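PDB 4P0F: serine protease inhibitor 4, isoform B from Drosophila melanogaster, which probably inhibits serine and cysteine endopeptidases as a serpin, and is seen here in its cleaved form. Local coordinates for residues V99-F109 with G302-P310. Sequence-based numbering, arbitrary orientation.
Sequences VMDGYQLRQEF and GKMLQSPEP
Leu105 and Leu305 lie abreast, their CA atoms 4.4 Å apart, in a single beta bridge between the connection 101-106 and the loop 302-310. Two nearly straight backbone hydrogen bonds make it: Gln306 N gives to Gln104 O at 3.0 Å, and Arg106 N gives to Met304 O at 2.9 Å. One water accepts from both Gln104 N and Ser307 N; a second donates to Lys303 O and accepts, weakly, from Phe109 N.

Two side chains add polar ends. Tyr103 OH donates to Glu309 OE2 at 2.7 Å, on the syn side of the carboxylate, whose plane is turned 70° from the ring; Ser307 CB also sits at the ring edge. Glu309 N closes an ST turn on Ser307 OG. A phenylalanine in place of Tyr103 would probably leave Glu309 OE2 without this donor. Arg106, bent at chi3 (70°), folds its chain past Leu305 O so that NH1 reaches Gly302 O at 3.0 Å, close to the guanidinium plane.

Among apolar groups, CD2 of Leu305 meets CD2 of Leu105 at 3.7 Å, while Leu305 CD1 lies by Tyr103 CD2. Met304 spreads over one face of the Phe109 ring, its CA in a CH-pi contact and CG 3.9 Å from CZ, with the sulfur placed obliquely.

The contact thus ties the connection from strand 91-100 to helix 107-115 onto the loop preceding strand 311-324. Met304 and Leu305 rest on Leu163 of strand 161-174 and on Leu311, and Arg162 forms a salt bridge with Glu309.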
loop_
_atom_site.group_PDB
_atom_site.type_symbol
_atom_site.label_atom_id
_atom_site.label_comp_id
_atom_site.label_asym_id
_atom_site.label_seq_id
_atom_site.Cartn_x
_atom_site.Cartn_y
_atom_site.Cartn_z
ATOM N N VAL A 99 -6.734 21.274 -5.562
ATOM C CA VAL A 99 -7.510 22.203 -4.733
ATOM C C VAL A 99 -8.565 22.938 -5.561
ATOM O O VAL A 99 -8.283 23.418 -6.656
ATOM C CB VAL A 99 -6.587 23.240 -4.060
ATOM C CG1 VAL A 99 -7.371 24.138 -3.072
ATOM C CG2 VAL A 99 -5.434 22.529 -3.349
ATOM N N MET A 100 -9.781 23.000 -5.031
ATOM C CA MET A 100 -10.884 23.723 -5.671
ATOM C C MET A 100 -10.442 25.121 -6.100
ATOM O O MET A 100 -9.885 25.868 -5.293
ATOM C CB MET A 100 -12.077 23.800 -4.705
ATOM C CG MET A 100 -13.328 24.530 -5.215
ATOM S SD MET A 100 -14.259 23.570 -6.432
ATOM C CE MET A 100 -13.426 24.011 -7.874
ATOM N N ASP A 101 -10.664 25.467 -7.372
ATOM C CA ASP A 101 -10.353 26.814 -7.859
ATOM C C ASP A 101 -10.900 27.867 -6.912
ATOM O O ASP A 101 -12.056 27.790 -6.503
ATOM C CB ASP A 101 -10.953 27.074 -9.241
ATOM C CG ASP A 101 -10.205 26.379 -10.367
ATOM O OD1 ASP A 101 -9.021 26.010 -10.196
ATOM O OD2 ASP A 101 -10.818 26.225 -11.444
ATOM N N GLY A 102 -10.072 28.861 -6.604
ATOM C CA GLY A 102 -10.488 29.999 -5.803
ATOM C C GLY A 102 -10.195 29.846 -4.321
ATOM O O GLY A 102 -10.175 30.837 -3.584
ATOM N N TYR A 103 -9.971 28.614 -3.871
ATOM C CA TYR A 103 -9.639 28.368 -2.471
ATOM C C TYR A 103 -8.128 28.349 -2.273
ATOM O O TYR A 103 -7.393 27.813 -3.094
ATOM C CB TYR A 103 -10.266 27.055 -1.989
ATOM C CG TYR A 103 -11.755 27.181 -1.800
ATOM C CD1 TYR A 103 -12.622 27.006 -2.863
ATOM C CD2 TYR A 103 -12.300 27.520 -0.562
ATOM C CE1 TYR A 103 -13.989 27.147 -2.704
ATOM C CE2 TYR A 103 -13.658 27.645 -0.397
ATOM C CZ TYR A 103 -14.501 27.454 -1.471
ATOM O OH TYR A 103 -15.861 27.590 -1.330
ATOM N N GLN A 104 -7.677 28.978 -1.195
ATOM C CA GLN A 104 -6.262 29.040 -0.858
ATOM C C GLN A 104 -5.973 28.136 0.332
ATOM O O GLN A 104 -6.725 28.123 1.307
ATOM C CB GLN A 104 -5.848 30.470 -0.532
ATOM C CG GLN A 104 -6.149 31.462 -1.640
ATOM C CD GLN A 104 -5.507 32.802 -1.394
ATOM O OE1 GLN A 104 -6.149 33.737 -0.908
ATOM N NE2 GLN A 104 -4.225 32.906 -1.722
ATOM N N LEU A 105 -4.883 27.390 0.243
ATOM C CA LEU A 105 -4.410 26.598 1.368
ATOM C C LEU A 105 -3.897 27.510 2.465
ATOM O O LEU A 105 -3.406 28.599 2.189
ATOM C CB LEU A 105 -3.296 25.656 0.933
ATOM C CG LEU A 105 -3.615 24.647 -0.167
ATOM C CD1 LEU A 105 -2.429 23.733 -0.379
ATOM C CD2 LEU A 105 -4.853 23.839 0.159
ATOM N N ARG A 106 -4.011 27.075 3.715
ATOM C CA ARG A 106 -3.361 27.782 4.804
ATOM C C ARG A 106 -1.855 27.624 4.663
ATOM O O ARG A 106 -1.384 26.605 4.171
ATOM C CB ARG A 106 -3.848 27.265 6.157
ATOM C CG ARG A 106 -5.315 27.559 6.384
ATOM C CD ARG A 106 -5.755 27.306 7.806
ATOM N NE ARG A 106 -5.214 28.279 8.750
ATOM C CZ ARG A 106 -5.520 28.317 10.045
ATOM N NH1 ARG A 106 -6.381 27.447 10.558
ATOM N NH2 ARG A 106 -4.973 29.235 10.831
ATOM N N GLN A 107 -1.108 28.634 5.096
ATOM C CA GLN A 107 0.336 28.661 4.874
ATOM C C GLN A 107 1.069 27.455 5.475
ATOM O O GLN A 107 1.888 26.836 4.798
ATOM C CB GLN A 107 0.935 29.954 5.432
ATOM C CG GLN A 107 2.412 30.128 5.103
ATOM C CD GLN A 107 2.998 31.402 5.685
ATOM O OE1 GLN A 107 2.281 32.365 5.965
ATOM N NE2 GLN A 107 4.311 31.411 5.875
ATOM N N GLU A 108 0.787 27.106 6.727
ATOM C CA GLU A 108 1.524 26.016 7.368
ATOM C C GLU A 108 1.250 24.668 6.692
ATOM O O GLU A 108 2.173 23.885 6.467
ATOM C CB GLU A 108 1.187 25.938 8.857
ATOM C CG GLU A 108 1.917 24.826 9.619
ATOM C CD GLU A 108 3.422 25.052 9.723
ATOM O OE1 GLU A 108 3.913 26.104 9.262
ATOM O OE2 GLU A 108 4.118 24.176 10.279
ATOM N N PHE A 109 -0.017 24.396 6.390
ATOM C CA PHE A 109 -0.422 23.196 5.652
ATOM C C PHE A 109 0.331 23.113 4.325
ATOM O O PHE A 109 0.930 22.088 3.981
ATOM C CB PHE A 109 -1.942 23.239 5.428
ATOM C CG PHE A 109 -2.534 22.004 4.783
ATOM C CD1 PHE A 109 -2.357 20.750 5.332
ATOM C CD2 PHE A 109 -3.334 22.123 3.658
ATOM C CE1 PHE A 109 -2.943 19.635 4.757
ATOM C CE2 PHE A 109 -3.925 21.021 3.083
ATOM C CZ PHE A 109 -3.721 19.765 3.631
ATOM N N GLY A 302 -9.993 22.331 9.988
ATOM C CA GLY A 302 -9.875 23.765 9.854
ATOM C C GLY A 302 -8.498 24.311 9.541
ATOM O O GLY A 302 -8.353 25.525 9.338
ATOM N N LYS A 303 -7.491 23.441 9.487
ATOM C CA LYS A 303 -6.146 23.898 9.190
ATOM C C LYS A 303 -5.761 23.671 7.725
ATOM O O LYS A 303 -4.636 23.963 7.338
ATOM C CB LYS A 303 -5.145 23.231 10.131
ATOM C CG LYS A 303 -5.058 23.975 11.472
ATOM C CD LYS A 303 -4.390 23.143 12.564
ATOM C CE LYS A 303 -2.878 23.246 12.532
ATOM N NZ LYS A 303 -2.251 22.402 13.597
ATOM N N MET A 304 -6.708 23.207 6.913
ATOM C CA MET A 304 -6.453 22.993 5.490
ATOM C C MET A 304 -6.554 24.275 4.658
ATOM O O MET A 304 -5.622 24.622 3.944
ATOM C CB MET A 304 -7.423 21.953 4.932
ATOM C CG MET A 304 -7.100 20.555 5.380
ATOM S SD MET A 304 -8.201 19.330 4.653
ATOM C CE MET A 304 -7.226 17.831 4.898
ATOM N N LEU A 305 -7.681 24.973 4.770
ATOM C CA LEU A 305 -7.979 26.130 3.916
ATOM C C LEU A 305 -8.119 27.440 4.690
ATOM O O LEU A 305 -8.510 27.451 5.857
ATOM C CB LEU A 305 -9.276 25.889 3.154
ATOM C CG LEU A 305 -9.374 24.642 2.279
ATOM C CD1 LEU A 305 -10.758 24.571 1.656
ATOM C CD2 LEU A 305 -8.306 24.653 1.218
ATOM N N GLN A 306 -7.851 28.561 4.032
ATOM C CA GLN A 306 -8.067 29.844 4.679
ATOM C C GLN A 306 -9.559 30.046 4.971
ATOM O O GLN A 306 -9.933 30.690 5.944
ATOM C CB GLN A 306 -7.516 30.978 3.811
ATOM C CG GLN A 306 -6.019 30.846 3.591
ATOM C CD GLN A 306 -5.411 32.021 2.863
ATOM O OE1 GLN A 306 -6.120 32.881 2.345
ATOM N NE2 GLN A 306 -4.086 32.062 2.816
ATOM N N SER A 307 -10.403 29.484 4.115
ATOM C CA SER A 307 -11.849 29.543 4.292
ATOM C C SER A 307 -12.311 28.912 5.591
ATOM O O SER A 307 -11.832 27.834 5.943
ATOM C CB SER A 307 -12.537 28.829 3.127
ATOM O OG SER A 307 -13.915 28.653 3.404
ATOM N N PRO A 308 -13.275 29.540 6.284
ATOM C CA PRO A 308 -13.762 28.920 7.521
ATOM C C PRO A 308 -14.799 27.804 7.314
ATOM O O PRO A 308 -15.290 27.257 8.306
ATOM C CB PRO A 308 -14.378 30.100 8.275
ATOM C CG PRO A 308 -14.833 31.012 7.223
ATOM C CD PRO A 308 -13.854 30.884 6.085
ATOM N N GLU A 309 -15.098 27.448 6.067
ATOM C CA GLU A 309 -16.026 26.353 5.782
ATOM C C GLU A 309 -15.611 25.074 6.485
ATOM O O GLU A 309 -14.496 24.598 6.281
ATOM C CB GLU A 309 -16.099 26.059 4.284
ATOM C CG GLU A 309 -16.731 27.160 3.461
ATOM C CD GLU A 309 -16.619 26.924 1.970
ATOM O OE1 GLU A 309 -16.261 25.797 1.571
ATOM O OE2 GLU A 309 -16.874 27.875 1.193
ATOM N N PRO A 310 -16.499 24.506 7.312
ATOM C CA PRO A 310 -16.170 23.188 7.862
ATOM C C PRO A 310 -16.066 22.124 6.770
ATOM O O PRO A 310 -16.854 22.138 5.817
ATOM C CB PRO A 310 -17.342 22.900 8.803
ATOM C CG PRO A 310 -17.870 24.219 9.160
ATOM C CD PRO A 310 -17.697 25.076 7.953
HETATM O O HOH W 1 -9.725 29.483 1.044
HETATM O O HOH W 2 -2.345 24.892 8.430
#